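Local coordinates for protein putative hydrolase (PDB 3LHO) that probably acts as an iron(II)-dependent dioxygenase of the 2-oxoadipate dioxygenase/decarboxylase family, converting 2-oxoadipate to 2-hydroxyglutarate, at residues Asn7-Ala12 / Asn128-Gly133; Ile42-Phe47 / Lys59-Ile64; Ala50-Ser55 / Ala122-Asp127; Gly70-Glu75 / Thr249-Ala254; Ala81-His86 / Gln91-Ile96. All coordinates share one frame; numbering follows the deposited sequence.

Interaction 1: residues Asn7-Ala12 / Asn128-Gly133; sequences NALFAA and NFIYSG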
# COMPACT_ATOMS: atom_id res chain seq x y z
N ASN A 7 12.86 11.52 -3.49
CA ASN A 7 11.84 12.45 -3.03
C ASN A 7 10.80 12.71 -4.09
O ASN A 7 9.63 12.73 -3.78
CB ASN A 7 12.46 13.75 -2.50
CG ASN A 7 13.23 13.53 -1.25
OD1 ASN A 7 12.75 12.89 -0.31
ND2 ASN A 7 14.47 14.00 -1.23
N ALA A 8 11.23 12.88 -5.34
CA ALA A 8 10.31 13.08 -6.44
C ALA A 8 9.36 11.90 -6.64
O ALA A 8 8.19 12.10 -6.95
CB ALA A 8 11.09 13.36 -7.74
N LEU A 9 9.86 10.66 -6.46
CA LEU A 9 9.02 9.47 -6.63
C LEU A 9 7.90 9.41 -5.60
O LEU A 9 6.73 9.25 -5.95
CB LEU A 9 9.87 8.18 -6.57
CG LEU A 9 9.16 6.82 -6.64
CD1 LEU A 9 8.21 6.75 -7.85
CD2 LEU A 9 10.17 5.71 -6.68
N PHE A 10 8.25 9.56 -4.33
CA PHE A 10 7.24 9.61 -3.29
C PHE A 10 6.30 10.82 -3.38
O PHE A 10 5.11 10.65 -3.14
CB PHE A 10 7.88 9.47 -1.92
CG PHE A 10 8.42 8.09 -1.67
CD1 PHE A 10 7.58 7.02 -1.57
CD2 PHE A 10 9.80 7.86 -1.58
CE1 PHE A 10 8.07 5.75 -1.35
CE2 PHE A 10 10.29 6.60 -1.33
CZ PHE A 10 9.44 5.54 -1.23
N ALA A 11 6.80 11.99 -3.79
CA ALA A 11 5.93 13.13 -4.05
C ALA A 11 4.85 12.74 -5.06
O ALA A 11 3.69 13.03 -4.86
CB ALA A 11 6.71 14.40 -4.54
N ALA A 12 5.24 12.12 -6.16
CA ALA A 12 4.33 11.79 -7.24
C ALA A 12 3.36 10.68 -6.82
O ALA A 12 2.15 10.72 -7.13
CB ALA A 12 5.13 11.40 -8.51
N ASN A 128 6.17 6.75 -14.26
CA ASN A 128 4.90 6.83 -13.59
C ASN A 128 4.29 5.48 -13.35
O ASN A 128 3.14 5.43 -12.90
CB ASN A 128 3.90 7.72 -14.35
CG ASN A 128 3.45 7.11 -15.66
OD1 ASN A 128 4.21 6.42 -16.31
ND2 ASN A 128 2.20 7.33 -16.01
N PHE A 129 5.03 4.40 -13.63
CA PHE A 129 4.36 3.10 -13.60
C PHE A 129 3.70 2.75 -12.25
O PHE A 129 2.58 2.24 -12.23
CB PHE A 129 5.28 1.94 -14.02
CG PHE A 129 4.57 0.56 -13.94
CD1 PHE A 129 3.48 0.30 -14.77
CD2 PHE A 129 4.93 -0.38 -13.00
CE1 PHE A 129 2.81 -0.85 -14.71
CE2 PHE A 129 4.27 -1.56 -12.94
CZ PHE A 129 3.19 -1.82 -13.77
N ILE A 130 4.35 3.02 -11.13
CA ILE A 130 3.77 2.58 -9.85
C ILE A 130 2.56 3.46 -9.42
O ILE A 130 1.87 3.13 -8.49
CB ILE A 130 4.83 2.48 -8.72
CG1 ILE A 130 5.34 3.85 -8.33
CG2 ILE A 130 6.02 1.46 -9.09
CD1 ILE A 130 6.19 3.81 -7.03
N TYR A 131 2.32 4.57 -10.12
CA TYR A 131 1.10 5.37 -9.93
C TYR A 131 0.34 5.61 -11.25
O TYR A 131 -0.33 6.64 -11.40
CB TYR A 131 1.38 6.68 -9.19
CG TYR A 131 2.47 7.56 -9.81
CD1 TYR A 131 3.83 7.34 -9.49
CD2 TYR A 131 2.15 8.57 -10.75
CE1 TYR A 131 4.82 8.08 -10.06
CE2 TYR A 131 3.18 9.35 -11.34
CZ TYR A 131 4.51 9.09 -10.96
OH TYR A 131 5.54 9.80 -11.49
N SER A 132 0.45 4.65 -12.17
CA SER A 132 -0.10 4.78 -13.55
C SER A 132 -1.60 4.39 -13.58
O SER A 132 -2.30 4.63 -14.55
CB SER A 132 0.69 3.87 -14.55
OG SER A 132 0.68 2.48 -14.12
N GLY A 133 -2.09 3.71 -12.56
CA GLY A 133 -3.51 3.30 -12.51
C GLY A 133 -3.85 2.07 -13.33
O GLY A 133 -3.04 1.11 -13.46
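Apolar contacts carry this meeting, and the shortest of them sets the methyl of Ala12 against the phenol end of Tyr131. Ala12 CB lies 3.4 Å from Tyr131 CZ, and a side chain this small lets the ring come right up to the helix. Beside it, Leu9 CD1 reaches Ile130 CD1 at 3.7 Å, the two aliphatic chains crossing at about a right angle. The branch of Leu9 is carried across because CG stands anti to the backbone N (chi1 176°). Leu9 CD1 also comes to the edge of the Tyr131 ring, 4.3 Å from Tyr131 CE1.

The tyrosine is layered as well: Ala12 O sits over one face toward the rim, and Asn128 CA lies against the opposite face, 3.5 Å above the plane. What is joined here is helix 6-20, near its start, and the irregular loop between helices 106-116 and 140-149, which makes a short 3-10 turn at Phe129-Ile130.

Polar bonds do not cross between the segments. The hydroxyl of Tyr131 is hydrogen-bonded to His3, just ahead of the helix, and an alanine in place of Tyr131 would probably leave that histidine without its mate and open a gap beside Ala12. Within the loop, Phe129 O accepts from both Ser132 N and Ser132 OG, the latter at 2.7 Å, which pins the turn.

Interaction 2: residues Ile42-Phe47 / Lys59-Ile64; sequences IALRTF and KHFTSI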
# COMPACT_ATOMS: atom_id res chain seq x y z
N ILE A 42 5.30 2.60 2.58
CA ILE A 42 4.24 2.49 1.57
C ILE A 42 4.05 1.00 1.22
O ILE A 42 4.92 0.12 1.51
CB ILE A 42 4.50 3.39 0.29
CG1 ILE A 42 5.76 2.95 -0.45
CG2 ILE A 42 4.60 4.87 0.68
CD1 ILE A 42 5.61 2.61 -1.84
N ALA A 43 2.88 0.69 0.68
CA ALA A 43 2.54 -0.68 0.27
C ALA A 43 2.06 -0.66 -1.16
O ALA A 43 1.16 0.16 -1.49
CB ALA A 43 1.45 -1.27 1.18
N LEU A 44 2.61 -1.54 -1.99
CA LEU A 44 2.18 -1.73 -3.38
C LEU A 44 1.79 -3.18 -3.61
O LEU A 44 2.24 -4.06 -2.87
CB LEU A 44 3.32 -1.32 -4.33
CG LEU A 44 3.93 0.06 -4.19
CD1 LEU A 44 5.18 0.15 -5.13
CD2 LEU A 44 2.94 1.19 -4.56
N ARG A 45 0.97 -3.42 -4.63
CA ARG A 45 0.40 -4.75 -4.89
C ARG A 45 0.56 -5.10 -6.36
O ARG A 45 0.52 -4.23 -7.19
CB ARG A 45 -1.08 -4.71 -4.62
CG ARG A 45 -1.42 -4.45 -3.16
CD ARG A 45 -2.90 -4.46 -2.98
NE ARG A 45 -3.24 -4.58 -1.57
CZ ARG A 45 -4.46 -4.75 -1.07
NH1 ARG A 45 -5.51 -4.82 -1.87
NH2 ARG A 45 -4.62 -4.87 0.25
N THR A 46 0.64 -6.38 -6.68
CA THR A 46 0.64 -6.79 -8.10
C THR A 46 0.33 -8.28 -8.15
O THR A 46 -0.08 -8.86 -7.11
CB THR A 46 1.96 -6.47 -8.81
OG1 THR A 46 1.81 -6.63 -10.23
CG2 THR A 46 3.10 -7.34 -8.29
N PHE A 47 0.42 -8.87 -9.34
CA PHE A 47 0.29 -10.33 -9.52
C PHE A 47 1.60 -10.96 -9.91
O PHE A 47 2.46 -10.29 -10.47
CB PHE A 47 -0.72 -10.62 -10.64
CG PHE A 47 -2.07 -10.00 -10.42
CD1 PHE A 47 -2.95 -10.53 -9.54
CD2 PHE A 47 -2.45 -8.89 -11.14
CE1 PHE A 47 -4.20 -9.98 -9.34
CE2 PHE A 47 -3.69 -8.33 -10.95
CZ PHE A 47 -4.56 -8.88 -10.04
N LYS A 59 12.13 -2.64 -9.07
CA LYS A 59 13.20 -1.97 -9.82
C LYS A 59 13.06 -0.45 -9.76
O LYS A 59 14.05 0.28 -9.89
CB LYS A 59 13.26 -2.43 -11.28
CG LYS A 59 14.00 -3.72 -11.51
CD LYS A 59 15.51 -3.51 -11.44
CE LYS A 59 16.24 -4.81 -11.75
NZ LYS A 59 17.69 -4.72 -11.36
N HIS A 60 11.83 0.03 -9.60
CA HIS A 60 11.59 1.48 -9.45
C HIS A 60 12.22 2.00 -8.18
O HIS A 60 12.47 3.18 -8.06
CB HIS A 60 10.09 1.82 -9.54
CG HIS A 60 9.55 1.60 -10.91
ND1 HIS A 60 9.37 2.64 -11.81
CD2 HIS A 60 9.22 0.47 -11.57
CE1 HIS A 60 8.96 2.15 -12.96
NE2 HIS A 60 8.86 0.84 -12.85
N PHE A 61 12.50 1.10 -7.23
CA PHE A 61 13.09 1.52 -5.97
C PHE A 61 14.58 1.11 -5.86
O PHE A 61 15.41 1.90 -5.38
CB PHE A 61 12.26 0.94 -4.84
CG PHE A 61 10.83 1.40 -4.84
CD1 PHE A 61 9.85 0.72 -5.55
CD2 PHE A 61 10.48 2.56 -4.18
CE1 PHE A 61 8.55 1.14 -5.56
CE2 PHE A 61 9.18 3.01 -4.17
CZ PHE A 61 8.20 2.32 -4.86
N THR A 62 14.92 -0.09 -6.29
CA THR A 62 16.31 -0.55 -6.20
C THR A 62 17.20 0.27 -7.13
O THR A 62 18.37 0.46 -6.84
CB THR A 62 16.47 -2.02 -6.51
OG1 THR A 62 15.98 -2.28 -7.84
CG2 THR A 62 15.75 -2.86 -5.47
N SER A 63 16.63 0.85 -8.17
CA SER A 63 17.40 1.69 -9.07
C SER A 63 17.82 3.03 -8.44
O SER A 63 18.71 3.68 -8.97
CB SER A 63 16.58 1.92 -10.32
OG SER A 63 15.50 2.79 -10.02
N ILE A 64 17.19 3.45 -7.34
CA ILE A 64 17.51 4.71 -6.68
C ILE A 64 17.96 4.48 -5.22
O ILE A 64 17.77 5.35 -4.35
CB ILE A 64 16.33 5.70 -6.73
CG1 ILE A 64 15.04 5.08 -6.12
CG2 ILE A 64 16.06 6.15 -8.18
CD1 ILE A 64 13.92 6.04 -6.01
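The ring of Phe61 is the flat group of this contact, and the strand meets it obliquely, squarely over neither a face nor an edge. Two methyl groups do the touching: Leu44 CD1 comes to 3.5 Å from Phe61 CE1, and Ile42 CD1 to 4.0 Å from Phe61 CZ. Both aliphatic chains approach from the direction opposite to the ring, so the two methyls meet its far rim, CE1 and CZ, in a wholly buried, apolar setting. Phe61 reaches down from its helix with CG anti to the carbonyl carbon (chi1 -60°). A long rigid group suits this place, for Leu44 CA and His60 CA, the nearest such pair, are 11.6 Å apart. Leu9 and Ile130 also pack on this phenylalanine.

The other ring of the helix, His60, turns to a polar task, its NE2 bonding to Thr124 O. Lys59 O accepts from both Ser63 N and Ser63 OG, the hydroxyl lying 2.9 Å away in the carbonyl plane.

Ile42 and Leu44 face the helix, whereas the nickel ligand His41 probably lies on the other face of the sheet, where Phe251 meets it. A helix backing the sheet behind a metal site is consistent with the beta-alpha-beta-beta-beta module of the glyoxalase clan.

Interaction 3: residues Ala50-Ser55 / Ala122-Asp127; sequences AKVNLS and AATTAD. With SO4 (sulfate ion), chain C.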
# COMPACT_ATOMS: atom_id res chain seq x y z
N ALA A 50 4.89 -12.31 -15.07
CA ALA A 50 6.25 -11.80 -15.35
C ALA A 50 6.24 -10.32 -15.72
O ALA A 50 7.03 -9.48 -15.20
CB ALA A 50 6.91 -12.65 -16.51
N LYS A 51 5.35 -9.97 -16.60
CA LYS A 51 5.29 -8.59 -17.09
C LYS A 51 5.21 -7.54 -15.95
O LYS A 51 5.67 -6.39 -16.10
CB LYS A 51 4.08 -8.40 -17.99
CG LYS A 51 4.19 -7.13 -18.86
CD LYS A 51 2.91 -6.77 -19.67
CE LYS A 51 2.48 -7.82 -20.65
NZ LYS A 51 1.23 -7.41 -21.37
N VAL A 52 4.59 -7.91 -14.83
CA VAL A 52 4.26 -6.94 -13.77
C VAL A 52 4.59 -7.47 -12.38
O VAL A 52 4.07 -6.98 -11.41
CB VAL A 52 2.74 -6.52 -13.79
CG1 VAL A 52 2.37 -5.81 -15.07
CG2 VAL A 52 1.81 -7.70 -13.62
N ASN A 53 5.50 -8.43 -12.29
CA ASN A 53 5.71 -9.13 -11.01
C ASN A 53 6.42 -8.26 -9.95
O ASN A 53 6.74 -7.11 -10.19
CB ASN A 53 6.39 -10.48 -11.26
CG ASN A 53 7.80 -10.38 -11.65
OD1 ASN A 53 8.46 -9.35 -11.45
ND2 ASN A 53 8.34 -11.49 -12.16
N LEU A 54 6.56 -8.81 -8.76
CA LEU A 54 7.17 -8.10 -7.64
C LEU A 54 8.49 -7.38 -8.08
O LEU A 54 8.66 -6.19 -7.82
CB LEU A 54 7.40 -9.11 -6.48
CG LEU A 54 7.49 -8.52 -5.07
CD1 LEU A 54 7.41 -9.64 -4.07
CD2 LEU A 54 8.78 -7.71 -4.93
N SER A 55 9.32 -8.10 -8.85
CA SER A 55 10.66 -7.66 -9.21
C SER A 55 10.54 -6.46 -10.15
O SER A 55 11.35 -5.57 -10.07
CB SER A 55 11.43 -8.78 -9.88
OG SER A 55 11.58 -9.84 -8.92
N ALA A 122 6.07 -1.68 -22.29
CA ALA A 122 6.85 -0.46 -22.24
C ALA A 122 6.46 0.48 -21.10
O ALA A 122 7.29 1.24 -20.64
CB ALA A 122 6.78 0.24 -23.57
N ALA A 123 5.21 0.41 -20.65
CA ALA A 123 4.73 1.24 -19.58
C ALA A 123 5.43 0.89 -18.26
O ALA A 123 5.54 1.74 -17.38
CB ALA A 123 3.15 1.09 -19.41
N THR A 124 5.92 -0.35 -18.16
CA THR A 124 6.40 -0.87 -16.89
C THR A 124 7.76 -0.29 -16.53
O THR A 124 8.19 -0.42 -15.37
CB THR A 124 6.48 -2.40 -16.85
OG1 THR A 124 7.44 -2.84 -17.80
CG2 THR A 124 5.12 -3.05 -17.14
N THR A 125 8.44 0.34 -17.49
CA THR A 125 9.71 1.00 -17.22
C THR A 125 9.63 2.54 -17.24
O THR A 125 10.65 3.22 -17.07
CB THR A 125 10.82 0.51 -18.18
OG1 THR A 125 12.06 1.07 -17.74
CG2 THR A 125 10.52 0.88 -19.73
N ALA A 126 8.42 3.09 -17.39
CA ALA A 126 8.24 4.55 -17.39
C ALA A 126 8.19 5.00 -15.94
O ALA A 126 7.85 4.21 -15.05
CB ALA A 126 6.92 4.96 -18.11
N ASP A 127 8.49 6.27 -15.73
CA ASP A 127 8.60 6.78 -14.36
C ASP A 127 7.32 6.75 -13.58
O ASP A 127 7.37 6.79 -12.36
CB ASP A 127 9.20 8.21 -14.29
CG ASP A 127 8.36 9.28 -15.04
OD1 ASP A 127 7.40 8.98 -15.78
OD2 ASP A 127 8.71 10.45 -14.87
S SO4 C . 3.98 -15.18 -17.15
O1 SO4 C . 4.46 -14.09 -17.99
O2 SO4 C . 4.24 -14.92 -15.73
O3 SO4 C . 2.55 -15.37 -17.41
O4 SO4 C . 4.73 -16.39 -17.49
O HOH W 1 7.94 -5.67 -17.45
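Thr124 presents its methyl group to the backbone of Lys51, and this is the tight part of the contact: Thr124 CG2 lies 3.5 Å from Lys51 O, with Val52 CG1 farther off at 4.4 Å. Thr124 suits the place because its two branches divide the work. OG1 stands between the backbone N and the carbonyl carbon (chi1 64°), where it is hydrogen-bonded to Ile121 O, while CG2 is left to face the other segment.

The looser side is spanned by water. One molecule donates to Lys51 O at 2.7 Å and to Thr124 OG1 at 2.9 Å. Farther out, at exposed Ala50, a sulfate probably taken from the crystallisation liquor accepts a nearly straight bond from the backbone, Ala50 N to sulfate O2 at 2.8 Å. Asn53 is the N-cap of helix 54-62, its OD1 accepting a weak bond from Ser55 N and another bond from Val56 N.

The ammonium group of Lys51 is bound by the carbonyls of Ile116 and Val119, which ties the turn preceding helix 54-62 to the end of helix 106-116 and the residues just after it. Between the two segments themselves no direct hydrogen bond forms, so their water-bridged polar join is probably more adaptable than a direct bond would be.

Interaction 4: residues Gly70-Glu75 / Thr249-Ala254; sequences GDYKFE and TGFVAA. With SO4 (sulfate ion), chain D.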
# COMPACT_ATOMS: atom_id res chain seq x y z
N GLY A 70 13.89 -8.00 3.35
CA GLY A 70 12.99 -8.95 4.04
C GLY A 70 12.09 -9.68 3.06
O GLY A 70 11.62 -9.07 2.12
N ASP A 71 11.90 -10.99 3.25
CA ASP A 71 11.05 -11.87 2.42
C ASP A 71 9.91 -12.40 3.30
O ASP A 71 10.14 -12.74 4.44
CB ASP A 71 11.87 -13.05 1.88
CG ASP A 71 12.77 -12.68 0.71
OD1 ASP A 71 12.79 -11.48 0.33
OD2 ASP A 71 13.44 -13.57 0.18
N TYR A 72 8.69 -12.42 2.77
CA TYR A 72 7.50 -12.83 3.52
C TYR A 72 6.60 -13.71 2.66
O TYR A 72 6.48 -13.51 1.47
CB TYR A 72 6.67 -11.60 3.92
CG TYR A 72 7.48 -10.54 4.62
CD1 TYR A 72 7.71 -10.62 5.99
CD2 TYR A 72 8.04 -9.49 3.92
CE1 TYR A 72 8.48 -9.64 6.64
CE2 TYR A 72 8.81 -8.52 4.55
CZ TYR A 72 9.01 -8.59 5.91
OH TYR A 72 9.78 -7.64 6.53
N LYS A 73 5.93 -14.67 3.28
CA LYS A 73 4.87 -15.42 2.62
C LYS A 73 3.60 -15.29 3.46
O LYS A 73 3.65 -15.48 4.67
CB LYS A 73 5.26 -16.88 2.49
CG LYS A 73 4.23 -17.74 1.69
CD LYS A 73 4.88 -19.05 1.18
CE LYS A 73 4.25 -19.58 -0.12
NZ LYS A 73 5.31 -20.05 -1.09
N PHE A 74 2.48 -14.97 2.84
CA PHE A 74 1.17 -14.97 3.53
C PHE A 74 0.24 -16.04 2.95
O PHE A 74 -0.32 -15.88 1.88
CB PHE A 74 0.58 -13.56 3.44
CG PHE A 74 1.46 -12.53 4.09
CD1 PHE A 74 1.50 -12.40 5.47
CD2 PHE A 74 2.31 -11.73 3.33
CE1 PHE A 74 2.34 -11.46 6.08
CE2 PHE A 74 3.14 -10.78 3.93
CZ PHE A 74 3.16 -10.65 5.30
N GLU A 75 0.10 -17.15 3.67
CA GLU A 75 -0.53 -18.35 3.09
C GLU A 75 -2.01 -18.18 2.83
O GLU A 75 -2.49 -18.49 1.74
CB GLU A 75 -0.33 -19.57 3.99
CG GLU A 75 -0.24 -20.86 3.20
CD GLU A 75 1.00 -20.89 2.32
OE1 GLU A 75 2.08 -20.51 2.82
OE2 GLU A 75 0.87 -21.25 1.12
N THR A 249 11.55 -4.60 11.97
CA THR A 249 11.23 -4.10 10.62
C THR A 249 10.11 -4.86 9.91
O THR A 249 9.84 -4.59 8.74
CB THR A 249 12.48 -4.14 9.73
OG1 THR A 249 13.01 -5.46 9.73
CG2 THR A 249 13.56 -3.19 10.27
N GLY A 250 9.46 -5.80 10.58
CA GLY A 250 8.43 -6.63 9.96
C GLY A 250 7.08 -5.94 9.84
O GLY A 250 6.89 -4.79 10.29
N PHE A 251 6.12 -6.63 9.23
CA PHE A 251 4.87 -5.98 8.83
C PHE A 251 3.59 -6.59 9.41
O PHE A 251 2.48 -6.04 9.19
CB PHE A 251 4.82 -5.85 7.30
CG PHE A 251 5.76 -4.81 6.79
CD1 PHE A 251 7.08 -5.12 6.55
CD2 PHE A 251 5.35 -3.49 6.66
CE1 PHE A 251 7.94 -4.18 6.15
CE2 PHE A 251 6.22 -2.53 6.25
CZ PHE A 251 7.52 -2.86 6.00
N VAL A 252 3.75 -7.69 10.15
CA VAL A 252 2.68 -8.24 10.97
C VAL A 252 3.29 -8.35 12.36
O VAL A 252 4.50 -8.11 12.52
CB VAL A 252 2.25 -9.65 10.49
N ALA A 253 2.46 -8.71 13.34
CA ALA A 253 2.92 -8.93 14.73
C ALA A 253 4.14 -9.85 14.76
O ALA A 253 4.07 -10.94 14.21
CB ALA A 253 1.78 -9.55 15.57
N ALA A 254 5.24 -9.43 15.40
CA ALA A 254 6.46 -10.27 15.51
C ALA A 254 6.18 -11.60 16.19
O ALA A 254 6.95 -12.54 16.02
CB ALA A 254 7.58 -9.54 16.25
S SO4 D . -0.65 -16.38 7.08
O1 SO4 D . -0.15 -15.03 7.36
O2 SO4 D . -1.04 -17.00 8.34
O3 SO4 D . -1.81 -16.29 6.19
O4 SO4 D . 0.43 -17.15 6.47
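This is a partly buried aromatic contact, made where the outermost strand 67-74 of the large mixed sheet is met by the irregular tail beyond strand 235-239. Tyr72 reaches across with its phenol end and stops at the edge of the Phe251 ring, in its plane, with Tyr72 OH 3.7 Å from Phe251 CD1. The two side chains cross at about a right angle. Tyr72 CG stands anti to the carbonyl carbon (chi1 -52°), which lays the ring toward the tail.

Tyr72 OH also lies 3.8 Å from Gly250 CA. It is hydrogen-bonded to His83 ND1 on the adjoining strand, so a polar end is satisfied inside a largely apolar meeting. Gly70 leaves the room this needs, since a beta carbon there would fall only 2.8 Å from Tyr72 OH.

In this metal-binding member of the glyoxalase clan the tail folds back over the sheet near its ion. The side chain of Phe251 is about 5 Å from the nickel, meets the metal ligand His41 edge-to-face, and makes a cation-pi contact with Arg239. A flat apolar residue is well suited to such packing.

Where the strand ends, a sulfate, probably from the crystallisation liquor, is bound by backbone N-H groups: Glu75 N donates to sulfate O4 at 2.8 Å, and Gln76 N is a second donor. Sulfate O1 lies at the ring edge of Phe74, 3.6 Å from Phe74 CD1.

Interaction 5: residues Ala81-His86 / Gln91-Ile96; sequences AKHFEH and QPKVFI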
# COMPACT_ATOMS: atom_id res chain seq x y z
N ALA A 81 5.73 -11.54 -0.41
CA ALA A 81 6.08 -10.12 -0.40
C ALA A 81 7.53 -9.96 0.02
O ALA A 81 8.19 -10.90 0.55
CB ALA A 81 5.16 -9.33 0.56
N LYS A 82 8.01 -8.75 -0.19
CA LYS A 82 9.35 -8.35 0.26
C LYS A 82 9.24 -6.89 0.72
O LYS A 82 8.31 -6.15 0.26
CB LYS A 82 10.38 -8.41 -0.88
CG LYS A 82 10.57 -9.76 -1.63
CD LYS A 82 11.48 -9.61 -2.91
CE LYS A 82 12.93 -9.42 -2.61
NZ LYS A 82 13.59 -10.57 -1.86
N HIS A 83 10.16 -6.49 1.61
CA HIS A 83 10.33 -5.09 1.92
C HIS A 83 11.74 -4.66 1.61
O HIS A 83 12.68 -5.47 1.61
CB HIS A 83 9.84 -4.74 3.35
CG HIS A 83 10.91 -4.66 4.38
ND1 HIS A 83 11.24 -5.72 5.21
CD2 HIS A 83 11.71 -3.63 4.74
CE1 HIS A 83 12.22 -5.33 6.02
NE2 HIS A 83 12.52 -4.06 5.76
N PHE A 84 11.84 -3.35 1.27
CA PHE A 84 13.06 -2.68 0.87
C PHE A 84 13.31 -1.47 1.76
O PHE A 84 12.36 -0.78 2.16
CB PHE A 84 12.98 -2.24 -0.62
CG PHE A 84 12.66 -3.37 -1.56
CD1 PHE A 84 11.33 -3.81 -1.69
CD2 PHE A 84 13.65 -4.01 -2.27
CE1 PHE A 84 11.02 -4.88 -2.50
CE2 PHE A 84 13.35 -5.09 -3.11
CZ PHE A 84 12.02 -5.52 -3.23
N GLU A 85 14.60 -1.22 2.05
CA GLU A 85 15.06 -0.13 2.89
C GLU A 85 16.08 0.76 2.15
O GLU A 85 16.87 0.25 1.33
CB GLU A 85 15.73 -0.69 4.14
CG GLU A 85 14.73 -1.39 5.05
CD GLU A 85 15.37 -2.03 6.27
OE1 GLU A 85 16.58 -1.79 6.52
OE2 GLU A 85 14.65 -2.79 6.96
N HIS A 86 16.00 2.06 2.43
CA HIS A 86 16.86 3.07 1.81
C HIS A 86 17.92 3.49 2.87
O HIS A 86 17.66 3.41 4.08
CB HIS A 86 16.02 4.26 1.36
CG HIS A 86 16.75 5.25 0.52
ND1 HIS A 86 17.52 6.26 1.05
CD2 HIS A 86 16.82 5.39 -0.83
CE1 HIS A 86 18.03 6.99 0.07
NE2 HIS A 86 17.62 6.49 -1.08
N GLN A 91 13.44 8.09 4.67
CA GLN A 91 12.69 7.55 3.56
C GLN A 91 11.87 6.36 4.03
O GLN A 91 12.27 5.63 4.94
CB GLN A 91 13.61 7.20 2.38
CG GLN A 91 14.38 8.39 1.77
CD GLN A 91 13.48 9.44 1.21
OE1 GLN A 91 12.32 9.18 0.87
NE2 GLN A 91 13.98 10.65 1.12
N PRO A 92 10.68 6.19 3.46
CA PRO A 92 9.86 5.10 3.90
C PRO A 92 10.43 3.73 3.53
O PRO A 92 11.09 3.58 2.49
CB PRO A 92 8.54 5.35 3.16
CG PRO A 92 8.86 6.24 2.03
CD PRO A 92 9.99 7.08 2.51
N LYS A 93 10.15 2.70 4.31
CA LYS A 93 10.28 1.38 3.81
C LYS A 93 9.25 1.16 2.72
O LYS A 93 8.19 1.75 2.73
CB LYS A 93 10.03 0.31 4.92
CG LYS A 93 10.97 0.42 6.11
CD LYS A 93 10.59 -0.65 7.13
CE LYS A 93 11.10 -0.33 8.49
NZ LYS A 93 10.28 0.77 9.07
N VAL A 94 9.56 0.25 1.81
CA VAL A 94 8.73 -0.10 0.69
C VAL A 94 8.36 -1.59 0.77
O VAL A 94 9.20 -2.47 0.74
CB VAL A 94 9.41 0.26 -0.66
CG1 VAL A 94 8.57 -0.28 -1.84
CG2 VAL A 94 9.65 1.77 -0.71
N PHE A 95 7.07 -1.82 0.94
CA PHE A 95 6.53 -3.14 1.05
C PHE A 95 5.81 -3.45 -0.27
O PHE A 95 4.90 -2.69 -0.68
CB PHE A 95 5.53 -3.16 2.19
CG PHE A 95 5.00 -4.52 2.50
CD1 PHE A 95 5.73 -5.42 3.27
CD2 PHE A 95 3.74 -4.90 1.99
CE1 PHE A 95 5.22 -6.72 3.55
CE2 PHE A 95 3.21 -6.15 2.25
CZ PHE A 95 3.96 -7.09 3.04
N ILE A 96 6.23 -4.54 -0.92
CA ILE A 96 5.66 -4.93 -2.23
C ILE A 96 5.22 -6.38 -2.14
O ILE A 96 5.99 -7.28 -1.79
CB ILE A 96 6.60 -4.69 -3.44
CG1 ILE A 96 7.23 -3.30 -3.44
CG2 ILE A 96 5.82 -4.98 -4.77
CD1 ILE A 96 8.26 -3.09 -4.63
O HOH W 2 13.88 2.79 4.21
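His83 and Lys93 lie side by side and point the same way, Lys93 CD 4.0 Å from His83 CD2. The imidazole is held from two strands: His83 NE2 donates in its ring plane to the anti side of Glu85 OE2 (2.8 Å, 169°), somewhat out of the carboxylate plane, and ND1 keeps its bond to Tyr72 of strand 67-74. A leucine at His83 would probably leave Glu85 and Tyr72 without this shared partner. On the same face, Phe95 CG is anti to the backbone N (chi1 -174°), carrying the ring obliquely onto the small Ala81, Phe95 CZ to Ala81 CB 3.6 Å.

On the other face, Phe84 and Ile96 cross obliquely, Phe84 CE1 to Ile96 CD1 3.9 Å. At the turn end, Gln91 CG lies over one face of the His86 ring, a CH-pi contact. The backbones pair antiparallel: Lys82 bonds both ways with Ile96, and Phe84 with Val94.

This beta hairpin lies between strands 67-74 and 39-47; helices 54-62 and 6-20 pack on the face bearing Val94.

From the N terminus, interaction 1 opens in helix 6-20 and closes only at 128-133, enclosing interactions 2, 3 and 5. Interaction 2 closes a short loop between strand 39-47 and helix 54-62; interaction 3 opens inside that loop and closes at 122-127, so the two cross. Interaction 4 opens at 70-75 and crosses interactions 1 and 3 before closing near the C terminus. The hairpin of interaction 5 follows interaction 2 in series and nests within 1, 3 and 4. Interactions 1 and 3 tie loop 122-133 to helix 6-20 and to the turn before helix 54-62; interaction 2 seats that helix on the sheet, interaction 5 pairs strands, and interaction 4 draws the tail to the edge strand.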